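Local atomic coordinates of acetyl transferase (Salmonella typhimurium, PDB entry 1S7K), a protein that acetylates the N-terminal alpha-amino group of ribosomal protein L7/L12, presumably drawing the acetyl group from acetyl coenzyme A. Residues T12-R17 against Q110-Q115; E21-A26 against L74-N79; Q78-G83 against E105-Q110; L85-I90 against Q118-H123. All coordinates share one frame; numbering follows the deposited sequence.

All four contacts pack helices or a loop on one mixed GNAT sheet. Contacts 1 and 3 lie closest, with centres about 8 Å apart; they share Q110 and meet where I112 CD1 packs on F107 CD2 at 3.6 Å. Between them run the loop and first turn of helix 112-127, where G109, G111, I112, M113 and S114 bind CoA in another structure of this protein; none is bound here. Contact 4 continues down the same helix, about 12 Å from contact 1, and joins it through M113 SD and L85 CD1, 3.4 Å apart. Contact 2, about 13 Å from contact 1 between centres, involves a different helix, 24-33; R17 O to L74 N, at 2.8 Å, ties strands 14-18 and 71-77 together.

Contact 1 of 4, residues T12-R17 against Q110-Q115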
# COMPACT_ATOMS: atom_id res chain seq x y z
N THR A 12 -23.61 7.50 22.91
CA THR A 12 -23.93 7.42 24.32
C THR A 12 -23.20 6.29 25.01
O THR A 12 -22.70 6.44 26.11
CB THR A 12 -25.47 7.24 24.53
OG1 THR A 12 -26.11 8.43 24.03
CG2 THR A 12 -25.75 7.06 26.03
N THR A 13 -23.12 5.16 24.34
CA THR A 13 -22.47 3.99 24.89
C THR A 13 -21.11 3.61 24.25
O THR A 13 -20.41 2.75 24.77
CB THR A 13 -23.41 2.81 24.71
OG1 THR A 13 -23.78 2.75 23.33
CG2 THR A 13 -24.72 3.02 25.51
N LEU A 14 -20.76 4.21 23.12
CA LEU A 14 -19.50 3.85 22.47
C LEU A 14 -18.50 4.99 22.47
O LEU A 14 -18.87 6.19 22.37
CB LEU A 14 -19.80 3.47 21.01
CG LEU A 14 -20.71 2.26 20.77
CD1 LEU A 14 -21.01 2.02 19.22
CD2 LEU A 14 -20.08 1.05 21.44
N GLU A 15 -17.22 4.64 22.55
CA GLU A 15 -16.17 5.64 22.39
C GLU A 15 -14.87 4.91 21.98
O GLU A 15 -14.74 3.70 22.19
CB GLU A 15 -15.98 6.50 23.66
CG GLU A 15 -15.23 5.87 24.82
CD GLU A 15 -15.04 6.84 26.03
OE1 GLU A 15 -15.71 7.90 26.15
OE2 GLU A 15 -14.20 6.49 26.86
N LEU A 16 -13.99 5.63 21.28
CA LEU A 16 -12.69 5.07 20.84
C LEU A 16 -11.64 5.72 21.75
O LEU A 16 -11.75 6.92 22.05
CB LEU A 16 -12.40 5.50 19.41
CG LEU A 16 -13.33 4.96 18.32
CD1 LEU A 16 -13.04 5.67 17.01
CD2 LEU A 16 -13.06 3.44 18.19
N ARG A 17 -10.69 4.93 22.22
CA ARG A 17 -9.61 5.46 23.02
C ARG A 17 -8.31 5.07 22.30
O ARG A 17 -8.14 3.91 21.87
CB ARG A 17 -9.64 4.86 24.44
CG ARG A 17 -10.97 5.08 25.18
CD ARG A 17 -10.99 4.49 26.59
NE ARG A 17 -12.34 4.58 27.17
CZ ARG A 17 -12.76 3.94 28.26
NH1 ARG A 17 -14.01 4.08 28.70
NH2 ARG A 17 -11.93 3.16 28.94
N GLN A 110 -23.61 -5.77 15.51
CA GLN A 110 -24.41 -4.75 16.17
C GLN A 110 -24.13 -3.30 15.72
O GLN A 110 -24.51 -2.36 16.43
CB GLN A 110 -24.20 -4.85 17.68
CG GLN A 110 -24.63 -6.24 18.18
CD GLN A 110 -23.91 -6.60 19.49
OE1 GLN A 110 -23.99 -5.88 20.47
NE2 GLN A 110 -23.19 -7.67 19.48
N GLY A 111 -23.47 -3.13 14.57
CA GLY A 111 -23.18 -1.76 14.08
C GLY A 111 -22.18 -0.94 14.90
O GLY A 111 -22.03 0.30 14.69
N ILE A 112 -21.50 -1.60 15.84
CA ILE A 112 -20.52 -0.90 16.70
C ILE A 112 -19.37 -0.41 15.81
O ILE A 112 -18.86 0.71 16.00
CB ILE A 112 -19.95 -1.86 17.78
CG1 ILE A 112 -21.09 -2.23 18.77
CG2 ILE A 112 -18.78 -1.21 18.49
CD1 ILE A 112 -20.69 -3.35 19.89
N MET A 113 -18.93 -1.27 14.87
CA MET A 113 -17.83 -0.85 13.96
C MET A 113 -18.38 0.23 13.04
O MET A 113 -17.73 1.24 12.83
CB MET A 113 -17.30 -2.06 13.18
CG MET A 113 -16.29 -1.77 12.10
SD MET A 113 -14.95 -0.72 12.59
CE MET A 113 -14.42 -1.37 13.84
N SER A 114 -19.59 0.05 12.53
CA SER A 114 -20.15 1.09 11.61
C SER A 114 -20.26 2.48 12.28
O SER A 114 -19.89 3.49 11.68
CB SER A 114 -21.51 0.66 11.10
OG SER A 114 -21.39 -0.45 10.20
N GLN A 115 -20.74 2.52 13.51
CA GLN A 115 -20.90 3.79 14.18
C GLN A 115 -19.55 4.30 14.57
O GLN A 115 -19.26 5.49 14.38
CB GLN A 115 -21.82 3.69 15.43
CG GLN A 115 -23.25 3.39 15.10
CD GLN A 115 -24.15 3.47 16.29
OE1 GLN A 115 -25.13 4.28 16.32
NE2 GLN A 115 -23.84 2.67 17.28
O HOH W 1 -24.46 3.49 19.98
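L14 reaches off its strand into the first turn of the helix that begins at I112, and its side chain makes every direct contact between 12-17 and 110-115. Its CB already points at the helix. With CG anti to the carbonyl carbon and beside the backbone N (chi1 -62°), the branch point is carried farther that way, and both methyls touch the helix. CD1 settles against the helix backbone, 3.9 Å from I112 CA, and also meets the amide end of Q115, with NE2 3.5 Å away. The branch methyl of I112, CG2, lies near both leucine methyls, closest to CD2 at 3.9 Å. The leucine crosses both helix side chains at about a right angle, so the fit is one of methyls against a methyl, the backbone and the Q115 amide, not of chains lying alongside each other.

Q115 lies at the exposed border of the contact. Its chain is extended beyond CG, which brings NE2 past L14 to donate to a water at 2.9 Å; the same water has only a weak, long link to T13 OG1. On the helix side, G111 occupies the N-cap position, and its O accepts from Q115 N at 2.8 Å, fixing the turn that carries both partners of L14. G111 and I112 are among the residues that bind CoA, so L14 packs on the turn that carries part of that site.

Around this pair, C77 of strand 71-77 also touches L14, while I75 of that strand and F107 of the preceding loop close on I112. Strand 14-18 itself runs between 7-9 and 71-77, and the N-terminal turn of helix 112-127 packs over that part of the sheet.

Contact 2 of 4, residues E21-A26 against L74-N79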
# COMPACT_ATOMS: atom_id res chain seq x y z
N GLU A 21 -0.36 2.07 26.69
CA GLU A 21 0.33 1.00 27.38
C GLU A 21 -0.62 0.42 28.44
O GLU A 21 -0.64 -0.79 28.67
CB GLU A 21 1.63 1.53 28.02
CG GLU A 21 2.89 0.90 27.44
CD GLU A 21 3.05 -0.56 27.85
OE1 GLU A 21 2.00 -1.25 28.00
OE2 GLU A 21 4.20 -1.03 28.03
N SER A 22 -1.44 1.28 29.07
CA SER A 22 -2.35 0.78 30.09
C SER A 22 -3.37 -0.25 29.61
O SER A 22 -3.94 -0.98 30.41
CB SER A 22 -3.13 1.92 30.75
OG SER A 22 -4.07 2.49 29.84
N HIS A 23 -3.60 -0.32 28.30
CA HIS A 23 -4.60 -1.26 27.76
C HIS A 23 -4.05 -2.67 27.50
O HIS A 23 -4.80 -3.63 27.34
CB HIS A 23 -5.16 -0.75 26.40
CG HIS A 23 -5.77 0.63 26.44
ND1 HIS A 23 -5.18 1.72 25.83
CD2 HIS A 23 -6.91 1.08 27.00
CE1 HIS A 23 -5.93 2.79 26.02
NE2 HIS A 23 -6.99 2.43 26.72
N VAL A 24 -2.73 -2.78 27.41
CA VAL A 24 -2.10 -4.03 27.05
C VAL A 24 -2.67 -5.21 27.80
O VAL A 24 -3.09 -6.18 27.18
CB VAL A 24 -0.55 -3.97 27.22
CG1 VAL A 24 0.07 -5.36 26.94
CG2 VAL A 24 0.05 -2.94 26.22
N PRO A 25 -2.73 -5.13 29.14
CA PRO A 25 -3.26 -6.25 29.93
C PRO A 25 -4.59 -6.78 29.48
O PRO A 25 -4.81 -7.98 29.36
CB PRO A 25 -3.32 -5.69 31.35
CG PRO A 25 -2.21 -4.64 31.38
CD PRO A 25 -2.33 -3.99 30.00
N ALA A 26 -5.53 -5.86 29.28
CA ALA A 26 -6.89 -6.24 28.88
C ALA A 26 -7.05 -6.69 27.42
O ALA A 26 -7.80 -7.63 27.08
CB ALA A 26 -7.78 -5.05 29.16
N LEU A 74 -8.85 1.63 20.52
CA LEU A 74 -9.59 0.60 21.20
C LEU A 74 -11.07 1.07 21.28
O LEU A 74 -11.35 2.23 21.64
CB LEU A 74 -9.03 0.42 22.62
CG LEU A 74 -7.70 -0.30 22.63
CD1 LEU A 74 -7.28 -0.64 24.07
CD2 LEU A 74 -7.89 -1.63 21.89
N ILE A 75 -11.99 0.18 20.93
CA ILE A 75 -13.44 0.42 20.94
C ILE A 75 -13.97 -0.05 22.30
O ILE A 75 -13.79 -1.22 22.64
CB ILE A 75 -14.16 -0.44 19.86
CG1 ILE A 75 -13.78 -0.01 18.42
CG2 ILE A 75 -15.72 -0.27 19.96
CD1 ILE A 75 -14.16 -1.20 17.43
N PHE A 76 -14.64 0.86 23.03
CA PHE A 76 -15.24 0.56 24.33
C PHE A 76 -16.73 0.75 24.23
O PHE A 76 -17.21 1.74 23.69
CB PHE A 76 -14.71 1.48 25.42
CG PHE A 76 -13.35 1.13 25.85
CD1 PHE A 76 -12.22 1.68 25.22
CD2 PHE A 76 -13.17 0.22 26.88
CE1 PHE A 76 -10.95 1.32 25.62
CE2 PHE A 76 -11.90 -0.15 27.29
CZ PHE A 76 -10.78 0.40 26.65
N CYS A 77 -17.45 -0.23 24.74
CA CYS A 77 -18.91 -0.18 24.68
C CYS A 77 -19.35 -0.24 26.14
O CYS A 77 -19.06 -1.24 26.80
CB CYS A 77 -19.39 -1.40 23.89
SG CYS A 77 -21.21 -1.75 23.97
N GLN A 78 -20.05 0.79 26.63
CA GLN A 78 -20.46 0.86 28.04
C GLN A 78 -19.26 0.58 28.96
O GLN A 78 -19.39 -0.14 29.97
CB GLN A 78 -21.57 -0.14 28.34
CG GLN A 78 -22.81 0.01 27.44
CD GLN A 78 -24.07 -0.59 28.07
OE1 GLN A 78 -25.12 -0.66 27.46
NE2 GLN A 78 -23.94 -1.00 29.34
N ASN A 79 -18.10 1.12 28.59
CA ASN A 79 -16.83 0.98 29.34
C ASN A 79 -16.09 -0.36 29.33
O ASN A 79 -15.09 -0.52 30.02
CB ASN A 79 -17.03 1.44 30.80
CG ASN A 79 -17.26 2.93 30.90
OD1 ASN A 79 -16.52 3.69 30.31
ND2 ASN A 79 -18.32 3.33 31.61
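H23 faces strand 71-77 and is met there by two side chains, L74 and F76. The L74 methyl CD1 is modelled over one face of the imidazole, but closer than carbons can sit, so the detail of this pair is doubtful. F76 meets the same ring from another quarter: its CZ is 3.9 Å from H23 CD2, which lies near the plane of the phenyl ring at its edge. The two rings are turned 44° apart with centroids separated by 6.0 Å, an oblique pairing that is neither a stack nor a T-shape.

Behind this first shell, the imidazole is held from its own side of the contact by H23 ND1, which accepts a hydrogen bond from the backbone N of D20. A D20 carboxylate oxygen takes the N-H of S22; together these bonds help to fix the ring's rotation and the turn it grows from. S22 OG merely lies over the other face of the H23 ring, 4.1 Å above its centre. That turn is also closed by V24 N bonding to E21 O at 3.1 Å. Across the contact, R17 makes a cation-pi interaction with F76, and M81 of the next strand packs on both L74 and F76.

L74 and F76 thus serve the helix 24-33 side of the sheet, whereas the intervening I75 packs on helix 112-127. A central sheet with helices on both faces, its first helix following an N-terminal strand after a short turn, is the layout of the GNAT fold.

Contact 3 of 4, residues Q78-G83 against E105-Q110; sequences QNEMAG and ESFQGQ
The phenyl ring of F107 takes A82 on one face and E80 at its edge. A82 CB stands 3.5 Å from the centroid of the F107 ring and only 11° off its normal, so the methyl sits squarely over the centre in a CH-pi contact; its nearest ring atom is F107 CG. At the far end of the ring, F107 CZ meets E80 CD at 3.9 Å. The E80 carboxylate lies at the ring's edge with its plane turned 80° from that of the phenyl, and OE1 and OE2 come about equally near the same CZ. E80 gets there with CG anti to its own N (chi1 -164°) and the rest of the chain extended.

Backbone and side-chain bonds on both sides help to place these groups. A82 and G83 both face I75 in a classic beta bulge, and A82 also shares a backbone hydrogen bond with D104, at the start of the loop. Within that loop, Q110 NE2 spends its two N-H groups on carbonyls, S106 O at 3.1 Å and Q108 O at 3.0 Å. Both acceptors lie in the amide plane of Q110, although the nitrogen is above each carbonyl plane. This clasp spans F107 and G109; the latter, with G111, forms the G-x-G of the CoA-binding loop. C77 touches the phenyl as well.

A methyl over the pi face suits dispersion, and a carboxylate beside the C-H rim would meet the slightly positive hydrogens there. The contact may therefore gain a little electrostatically, though E80 is exposed to solvent, besides the packing of the ring on A82.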
# COMPACT_ATOMS: atom_id res chain seq x y z
N GLN A 78 -20.05 0.79 26.63
CA GLN A 78 -20.46 0.86 28.04
C GLN A 78 -19.26 0.58 28.96
O GLN A 78 -19.39 -0.14 29.97
CB GLN A 78 -21.57 -0.14 28.34
CG GLN A 78 -22.81 0.01 27.44
CD GLN A 78 -24.07 -0.59 28.07
OE1 GLN A 78 -25.12 -0.66 27.46
NE2 GLN A 78 -23.94 -1.00 29.34
N ASN A 79 -18.10 1.12 28.59
CA ASN A 79 -16.83 0.98 29.34
C ASN A 79 -16.09 -0.36 29.33
O ASN A 79 -15.09 -0.52 30.02
CB ASN A 79 -17.03 1.44 30.80
CG ASN A 79 -17.26 2.93 30.90
OD1 ASN A 79 -16.52 3.69 30.31
ND2 ASN A 79 -18.32 3.33 31.61
N GLU A 80 -16.56 -1.30 28.53
CA GLU A 80 -15.92 -2.60 28.41
C GLU A 80 -15.14 -2.62 27.10
O GLU A 80 -15.64 -2.17 26.09
CB GLU A 80 -16.99 -3.68 28.35
CG GLU A 80 -16.44 -5.03 28.61
CD GLU A 80 -17.46 -6.11 28.48
OE1 GLU A 80 -18.68 -5.84 28.70
OE2 GLU A 80 -17.04 -7.25 28.19
N MET A 81 -13.93 -3.15 27.10
CA MET A 81 -13.21 -3.17 25.82
C MET A 81 -13.90 -4.15 24.85
O MET A 81 -14.20 -5.29 25.21
CB MET A 81 -11.75 -3.54 26.09
CG MET A 81 -10.74 -2.98 25.08
SD MET A 81 -9.17 -3.92 25.28
CE MET A 81 -9.79 -5.31 24.84
N ALA A 82 -14.18 -3.73 23.62
CA ALA A 82 -14.90 -4.61 22.70
C ALA A 82 -14.17 -4.98 21.41
O ALA A 82 -14.60 -5.88 20.72
CB ALA A 82 -16.27 -4.00 22.33
N GLY A 83 -13.13 -4.23 21.06
CA GLY A 83 -12.38 -4.59 19.86
C GLY A 83 -11.40 -3.51 19.50
O GLY A 83 -11.15 -2.63 20.30
N GLU A 105 -16.10 -11.51 20.00
CA GLU A 105 -17.26 -12.29 19.58
C GLU A 105 -18.63 -11.83 20.06
O GLU A 105 -19.62 -11.97 19.35
CB GLU A 105 -17.07 -13.78 19.96
CG GLU A 105 -17.06 -14.09 21.45
CD GLU A 105 -16.43 -15.46 21.75
OE1 GLU A 105 -16.45 -15.93 22.90
OE2 GLU A 105 -15.89 -16.06 20.82
N SER A 106 -18.71 -11.28 21.25
CA SER A 106 -20.03 -10.85 21.78
C SER A 106 -20.44 -9.44 21.33
O SER A 106 -21.52 -8.92 21.72
CB SER A 106 -20.01 -10.88 23.33
OG SER A 106 -18.99 -10.03 23.81
N PHE A 107 -19.60 -8.83 20.50
CA PHE A 107 -19.90 -7.46 20.00
C PHE A 107 -19.97 -7.34 18.48
O PHE A 107 -19.79 -6.22 17.91
CB PHE A 107 -18.86 -6.47 20.49
CG PHE A 107 -18.81 -6.33 21.99
CD1 PHE A 107 -17.97 -7.11 22.74
CD2 PHE A 107 -19.60 -5.38 22.64
CE1 PHE A 107 -17.88 -6.96 24.14
CE2 PHE A 107 -19.53 -5.23 24.03
CZ PHE A 107 -18.67 -6.01 24.77
N GLN A 108 -20.23 -8.45 17.82
CA GLN A 108 -20.35 -8.47 16.38
C GLN A 108 -21.81 -8.33 15.92
O GLN A 108 -22.76 -8.64 16.68
CB GLN A 108 -19.78 -9.78 15.84
CG GLN A 108 -18.29 -9.95 16.15
CD GLN A 108 -17.76 -11.30 15.65
OE1 GLN A 108 -18.51 -12.06 15.06
NE2 GLN A 108 -16.50 -11.58 15.88
N GLY A 109 -21.96 -7.89 14.67
CA GLY A 109 -23.26 -7.70 14.04
C GLY A 109 -24.16 -6.65 14.66
O GLY A 109 -25.35 -6.65 14.41
N GLN A 110 -23.61 -5.77 15.51
CA GLN A 110 -24.41 -4.75 16.17
C GLN A 110 -24.13 -3.30 15.72
O GLN A 110 -24.51 -2.36 16.43
CB GLN A 110 -24.20 -4.85 17.68
CG GLN A 110 -24.63 -6.24 18.18
CD GLN A 110 -23.91 -6.60 19.49
OE1 GLN A 110 -23.99 -5.88 20.47
NE2 GLN A 110 -23.19 -7.67 19.48

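Contact 4 of 4, residues L85-I90 against Q118-H123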
# COMPACT_ATOMS: atom_id res chain seq x y z
N LEU A 85 -10.05 -0.69 16.33
CA LEU A 85 -10.33 0.01 15.07
C LEU A 85 -9.00 0.71 14.71
O LEU A 85 -8.49 1.59 15.50
CB LEU A 85 -11.45 1.03 15.24
CG LEU A 85 -11.80 1.82 13.99
CD1 LEU A 85 -11.96 0.89 12.82
CD2 LEU A 85 -13.09 2.63 14.21
N SER A 86 -8.41 0.32 13.57
CA SER A 86 -7.10 0.83 13.16
C SER A 86 -7.01 1.46 11.80
O SER A 86 -7.85 1.19 10.95
CB SER A 86 -6.06 -0.31 13.15
OG SER A 86 -5.93 -0.92 14.43
N PHE A 87 -6.01 2.31 11.60
CA PHE A 87 -5.68 2.83 10.30
C PHE A 87 -4.36 2.00 10.20
O PHE A 87 -3.35 2.34 10.85
CB PHE A 87 -5.40 4.34 10.33
CG PHE A 87 -6.62 5.20 10.32
CD1 PHE A 87 -6.58 6.50 10.83
CD2 PHE A 87 -7.81 4.74 9.79
CE1 PHE A 87 -7.72 7.32 10.82
CE2 PHE A 87 -8.95 5.55 9.77
CZ PHE A 87 -8.91 6.85 10.30
N ASN A 88 -4.41 0.89 9.46
CA ASN A 88 -3.25 0.02 9.36
C ASN A 88 -2.03 0.78 8.90
O ASN A 88 -0.91 0.46 9.33
CB ASN A 88 -3.50 -1.14 8.43
CG ASN A 88 -4.58 -2.06 8.95
OD1 ASN A 88 -4.70 -2.27 10.15
ND2 ASN A 88 -5.36 -2.64 8.02
N ALA A 89 -2.22 1.72 7.98
CA ALA A 89 -1.10 2.54 7.50
C ALA A 89 -1.69 3.86 7.05
O ALA A 89 -2.89 3.94 6.71
CB ALA A 89 -0.41 1.89 6.32
N ILE A 90 -0.86 4.89 6.97
CA ILE A 90 -1.29 6.21 6.50
C ILE A 90 -0.23 6.67 5.53
O ILE A 90 0.95 6.32 5.72
CB ILE A 90 -1.40 7.22 7.66
CG1 ILE A 90 -2.59 6.84 8.56
CG2 ILE A 90 -1.55 8.65 7.13
CD1 ILE A 90 -2.64 7.58 9.89
N GLN A 118 -17.78 5.71 11.37
CA GLN A 118 -18.27 6.98 10.84
C GLN A 118 -17.79 8.11 11.73
O GLN A 118 -17.42 9.19 11.22
CB GLN A 118 -19.80 7.00 10.76
CG GLN A 118 -20.30 5.82 9.94
CD GLN A 118 -21.64 6.12 9.34
OE1 GLN A 118 -22.43 6.89 9.94
NE2 GLN A 118 -21.93 5.56 8.16
N ALA A 119 -17.73 7.84 13.03
CA ALA A 119 -17.30 8.88 13.97
C ALA A 119 -15.84 9.20 13.78
O ALA A 119 -15.46 10.37 13.78
CB ALA A 119 -17.54 8.43 15.43
N LEU A 120 -15.04 8.14 13.60
CA LEU A 120 -13.60 8.28 13.44
C LEU A 120 -13.28 9.06 12.19
O LEU A 120 -12.42 9.95 12.24
CB LEU A 120 -12.90 6.92 13.43
CG LEU A 120 -11.40 6.89 13.14
CD1 LEU A 120 -10.69 7.77 14.19
CD2 LEU A 120 -10.87 5.41 13.11
N MET A 121 -13.95 8.74 11.08
CA MET A 121 -13.72 9.41 9.79
C MET A 121 -14.11 10.90 9.86
O MET A 121 -13.40 11.78 9.40
CB MET A 121 -14.49 8.70 8.68
CG MET A 121 -13.94 7.26 8.44
SD MET A 121 -14.77 6.54 6.93
CE MET A 121 -16.50 6.64 7.42
N THR A 122 -15.22 11.18 10.51
CA THR A 122 -15.71 12.56 10.65
C THR A 122 -14.69 13.37 11.45
O THR A 122 -14.37 14.51 11.10
CB THR A 122 -17.05 12.54 11.43
OG1 THR A 122 -18.10 12.15 10.53
CG2 THR A 122 -17.30 13.91 12.10
N HIS A 123 -14.22 12.74 12.51
CA HIS A 123 -13.23 13.35 13.40
C HIS A 123 -11.92 13.66 12.62
O HIS A 123 -11.33 14.75 12.80
CB HIS A 123 -12.96 12.39 14.54
CG HIS A 123 -11.83 12.82 15.43
ND1 HIS A 123 -12.05 13.63 16.54
CD2 HIS A 123 -10.50 12.55 15.41
CE1 HIS A 123 -10.89 13.83 17.16
NE2 HIS A 123 -9.94 13.19 16.50
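L85 and L120 both hold CG anti to the backbone N, with chi1 at 179° and 174°, and this sends the two leucines straight at each other from strand and helix. They meet tip to tip, CD2 of L85 lying 3.7 Å from CD2 of L120. The same L120 methyl serves F87, two residues farther along the strand: F87 CZ is also 3.7 Å from L120 CD2. CG of L120 backs this up at 3.8 Å from F87 CZ. The F87 phenyl and L120 come from opposite directions, and the ring takes the methyl obliquely, neither flat over its face nor square at its rim. One helix leucine thus fits against two strand residues that are next but one in sequence, an all-apolar contact with all three side chains buried.

S86, between L85 and F87, has its CB turned to the other side of the sheet. Y73 of strand 71-77 also touches L120, and L16 packs its CD1 3.8 Å from L120 CB. F87 makes an edge-to-face pair with Y124, one turn on along helix 112-127. L85 reaches S116 nearer the start of that helix, which packs on the sheet over strands 71-77, 80-91 and 96-103.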